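Local coordinates for D-xylonate dehydratase (Caulobacter crescentus, PDB 5OYN), which catalyses the dehydration of D-xylonate to 2-dehydro-3-deoxy-D-arabinonate in D-xylose degradation, and acts on D-gluconate with similar efficiency, using a [2Fe-2S] cluster and magnesium, at residues Y240-Q245 and R331-G336. Residues are numbered along the deposited sequence; the frame is centred on the assembly and turned at random.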
ATOM      1  N   TYR A 240      13.805 -13.366  -0.686  1.00 46.54           N
ATOM      2  CA  TYR A 240      13.667 -14.409   0.334  1.00 46.36           C
ATOM      3  C   TYR A 240      12.897 -13.879   1.534  1.00 43.07           C
ATOM      4  O   TYR A 240      12.976 -12.698   1.881  1.00 43.60           O
ATOM      5  CB  TYR A 240      15.030 -14.900   0.834  1.00 45.92           C
ATOM      6  CG  TYR A 240      15.802 -15.822  -0.072  1.00 43.59           C
ATOM      7  CD1 TYR A 240      15.604 -15.818  -1.444  1.00 43.57           C
ATOM      8  CD2 TYR A 240      16.764 -16.677   0.453  1.00 46.24           C
ATOM      9  CE1 TYR A 240      16.339 -16.638  -2.276  1.00 42.34           C
ATOM     10  CE2 TYR A 240      17.516 -17.499  -0.365  1.00 46.07           C
ATOM     11  CZ  TYR A 240      17.296 -17.482  -1.736  1.00 48.36           C
ATOM     12  OH  TYR A 240      18.039 -18.308  -2.563  1.00 47.05           O
ATOM     13  N   ARG A 241      12.167 -14.762   2.206  1.00 47.07           N
ATOM     14  CA  ARG A 241      11.457 -14.262   3.379  1.00 53.95           C
ATOM     15  C   ARG A 241      12.435 -13.959   4.505  1.00 47.98           C
ATOM     16  O   ARG A 241      12.149 -13.102   5.352  1.00 43.93           O
ATOM     17  CB  ARG A 241      10.357 -15.231   3.842  1.00 47.79           C
ATOM     18  CG  ARG A 241      10.793 -16.646   4.075  1.00 46.42           C
ATOM     19  CD  ARG A 241      10.932 -16.991   5.555  1.00 45.11           C
ATOM     20  NE  ARG A 241      11.275 -18.409   5.657  1.00 58.86           N
ATOM     21  CZ  ARG A 241      12.416 -18.906   6.136  1.00 54.60           C
ATOM     22  NH1 ARG A 241      13.358 -18.115   6.626  1.00 59.39           N
ATOM     23  NH2 ARG A 241      12.607 -20.215   6.139  1.00 61.16           N
ATOM     24  N   GLU A 242      13.595 -14.631   4.509  1.00 47.75           N
ATOM     25  CA  GLU A 242      14.693 -14.305   5.414  1.00 45.61           C
ATOM     26  C   GLU A 242      14.911 -12.798   5.463  1.00 45.26           C
ATOM     27  O   GLU A 242      15.144 -12.237   6.536  1.00 47.15           O
ATOM     28  CB  GLU A 242      15.986 -14.979   4.974  1.00 50.69           C
ATOM     29  CG  GLU A 242      16.311 -16.294   5.635  1.00 56.91           C
ATOM     30  CD  GLU A 242      17.593 -16.912   5.064  1.00 63.74           C
ATOM     31  OE1 GLU A 242      17.492 -17.775   4.162  1.00 66.62           O
ATOM     32  OE2 GLU A 242      18.705 -16.533   5.513  1.00 69.13           O
ATOM     33  N   ARG A 243      14.818 -12.134   4.309  1.00 46.56           N
ATOM     34  CA  ARG A 243      15.035 -10.693   4.261  1.00 41.51           C
ATOM     35  C   ARG A 243      13.984  -9.946   5.067  1.00 46.00           C
ATOM     36  O   ARG A 243      14.300  -8.979   5.768  1.00 46.73           O
ATOM     37  CB  ARG A 243      15.027 -10.214   2.817  1.00 37.47           C
ATOM     38  CG  ARG A 243      14.924  -8.731   2.691  1.00 40.30           C
ATOM     39  CD  ARG A 243      16.127  -8.022   3.291  1.00 44.71           C
ATOM     40  NE  ARG A 243      17.378  -8.417   2.651  1.00 44.62           N
ATOM     41  CZ  ARG A 243      18.573  -8.329   3.227  1.00 48.20           C
ATOM     42  NH1 ARG A 243      18.690  -7.844   4.455  1.00 46.97           N
ATOM     43  NH2 ARG A 243      19.661  -8.708   2.566  1.00 50.06           N
ATOM     44  N   GLY A 244      12.724 -10.368   4.976  1.00 47.93           N
ATOM     45  CA  GLY A 244      11.690  -9.695   5.737  1.00 41.07           C
ATOM     46  C   GLY A 244      11.764 -10.017   7.211  1.00 46.37           C
ATOM     47  O   GLY A 244      11.444  -9.171   8.053  1.00 50.76           O
ATOM     48  N   GLN A 245      12.183 -11.238   7.548  1.00 43.25           N
ATOM     49  CA  GLN A 245      12.495 -11.543   8.937  1.00 44.10           C
ATOM     50  C   GLN A 245      13.639 -10.675   9.441  1.00 48.80           C
ATOM     51  O   GLN A 245      13.577 -10.112  10.541  1.00 51.18           O
ATOM     52  CB  GLN A 245      12.828 -13.013   9.070  1.00 39.79           C
ATOM     53  CG  GLN A 245      11.597 -13.844   8.993  1.00 49.32           C
ATOM     54  CD  GLN A 245      11.898 -15.283   8.782  1.00 49.97           C
ATOM     55  OE1 GLN A 245      12.993 -15.635   8.357  1.00 52.40           O
ATOM     56  NE2 GLN A 245      10.927 -16.142   9.081  1.00 51.98           N
ATOM     57  N   ARG A 331      23.948 -18.255  -4.289  1.00 49.75           N
ATOM     58  CA  ARG A 331      24.870 -19.269  -3.780  1.00 52.54           C
ATOM     59  C   ARG A 331      25.735 -18.706  -2.652  1.00 48.95           C
ATOM     60  O   ARG A 331      26.003 -19.397  -1.653  1.00 41.80           O
ATOM     61  CB  ARG A 331      25.731 -19.812  -4.916  1.00 47.77           C
ATOM     62  CG  ARG A 331      24.992 -20.739  -5.878  1.00 51.40           C
ATOM     63  CD  ARG A 331      24.499 -22.016  -5.200  1.00 48.45           C
ATOM     64  NE  ARG A 331      25.551 -22.864  -4.625  1.00 53.50           N
ATOM     65  CZ  ARG A 331      26.254 -23.783  -5.298  1.00 55.14           C
ATOM     66  NH1 ARG A 331      26.057 -23.973  -6.594  1.00 53.99           N
ATOM     67  NH2 ARG A 331      27.166 -24.518  -4.671  1.00 52.44           N
ATOM     68  N   PHE A 332      26.147 -17.440  -2.777  1.00 42.07           N
ATOM     69  CA  PHE A 332      26.964 -16.833  -1.741  1.00 40.11           C
ATOM     70  C   PHE A 332      26.237 -16.848  -0.403  1.00 46.88           C
ATOM     71  O   PHE A 332      26.787 -17.291   0.616  1.00 46.44           O
ATOM     72  CB  PHE A 332      27.353 -15.412  -2.151  1.00 43.23           C
ATOM     73  CG  PHE A 332      28.158 -14.683  -1.102  1.00 48.41           C
ATOM     74  CD1 PHE A 332      29.276 -15.282  -0.520  1.00 45.20           C
ATOM     75  CD2 PHE A 332      27.790 -13.408  -0.686  1.00 44.02           C
ATOM     76  CE1 PHE A 332      30.006 -14.628   0.444  1.00 46.89           C
ATOM     77  CE2 PHE A 332      28.517 -12.746   0.281  1.00 41.57           C
ATOM     78  CZ  PHE A 332      29.622 -13.356   0.850  1.00 49.37           C
ATOM     79  N   HIS A 333      24.977 -16.405  -0.391  1.00 46.12           N
ATOM     80  CA  HIS A 333      24.257 -16.308   0.874  1.00 44.27           C
ATOM     81  C   HIS A 333      23.928 -17.689   1.441  1.00 44.37           C
ATOM     82  O   HIS A 333      23.947 -17.888   2.662  1.00 50.72           O
ATOM     83  CB  HIS A 333      22.985 -15.470   0.702  1.00 48.36           C
ATOM     84  CG  HIS A 333      22.044 -15.595   1.857  1.00 49.37           C
ATOM     85  ND1 HIS A 333      20.991 -16.484   1.864  1.00 44.35           N
ATOM     86  CD2 HIS A 333      22.045 -15.002   3.075  1.00 45.48           C
ATOM     87  CE1 HIS A 333      20.366 -16.415   3.026  1.00 45.11           C
ATOM     88  NE2 HIS A 333      20.986 -15.524   3.778  1.00 49.15           N
ATOM     89  N   ARG A 334      23.612 -18.653   0.584  1.00 46.15           N
ATOM     90  CA  ARG A 334      23.374 -20.011   1.064  1.00 48.71           C
ATOM     91  C   ARG A 334      24.639 -20.632   1.647  1.00 55.48           C
ATOM     92  O   ARG A 334      24.554 -21.472   2.551  1.00 58.25           O
ATOM     93  CB  ARG A 334      22.848 -20.871  -0.080  1.00 50.50           C
ATOM     94  CG  ARG A 334      22.151 -22.144   0.329  1.00 54.22           C
ATOM     95  CD  ARG A 334      20.889 -22.343  -0.537  1.00 58.75           C
ATOM     96  NE  ARG A 334      21.209 -22.619  -1.936  1.00 54.83           N
ATOM     97  CZ  ARG A 334      20.653 -21.986  -2.963  1.00 51.83           C
ATOM     98  NH1 ARG A 334      19.751 -21.042  -2.740  1.00 48.35           N
ATOM     99  NH2 ARG A 334      21.009 -22.289  -4.209  1.00 51.39           N
ATOM    100  N   ALA A 335      25.816 -20.247   1.131  1.00 54.70           N
ATOM    101  CA  ALA A 335      27.095 -20.683   1.689  1.00 53.30           C
ATOM    102  C   ALA A 335      27.426 -20.027   3.025  1.00 51.96           C
ATOM    103  O   ALA A 335      28.331 -20.504   3.720  1.00 49.87           O
ATOM    104  CB  ALA A 335      28.218 -20.400   0.698  1.00 49.26           C
ATOM    105  N   GLY A 336      26.732 -18.951   3.397  1.00 48.30           N
ATOM    106  CA  GLY A 336      26.932 -18.329   4.690  1.00 40.82           C
ATOM    107  C   GLY A 336      27.227 -16.852   4.579  1.00 42.76           C
ATOM    108  O   GLY A 336      27.415 -16.168   5.590  1.00 47.03           O
TER
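His333 reaches from the last turn of helix 329-335 to the carboxylate of Glu242, its ring edge meeting the acid in the ring plane. The contact joins the start of helix 241-259 to a helix end closed by a Schellman motif at Gly336, in the N-terminal part of this IlvD/Edd-family dehydratase and away from the cluster and magnesium sites. His333 CG lies anti to its backbone N (chi1 166°), which carries the imidazole off its helix toward the other one. OE2 of Glu242 lies 3.0 Å from both His333 NE2 and His333 CE1, so it faces the bond between them rather than one nitrogen, with the carboxylate turned 42° from the ring plane. Glu242 stretches out straight past CG to meet the ring head-on; a loop residue, Ile236, touches both side chains. With an alanine at Glu242, the imidazole edge would probably lose its acidic neighbour and the ring would be freer to turn. Beside this pair, Tyr240 points toward helix 329-335, its CE2 4.3 Å from His333 ND1, and the phenol hydroxyl is hydrogen-bonded to Glu330, just before 331-336. Two kinks in the Arg334 chain, about CB-CG and CG-CD, bring its guanidinium toward this hydroxyl. That group also makes a cation-pi contact with Trp167 of a neighbouring subunit, and Leu164 of the same neighbour packs on Tyr240, so the helix contact borders a subunit interface of the tetramer. Phenol ring and guanidinium lie nearly coplanar, 8° apart, and meet edge to edge, with Tyr240 OH 3.2 Å from Arg334 NH1.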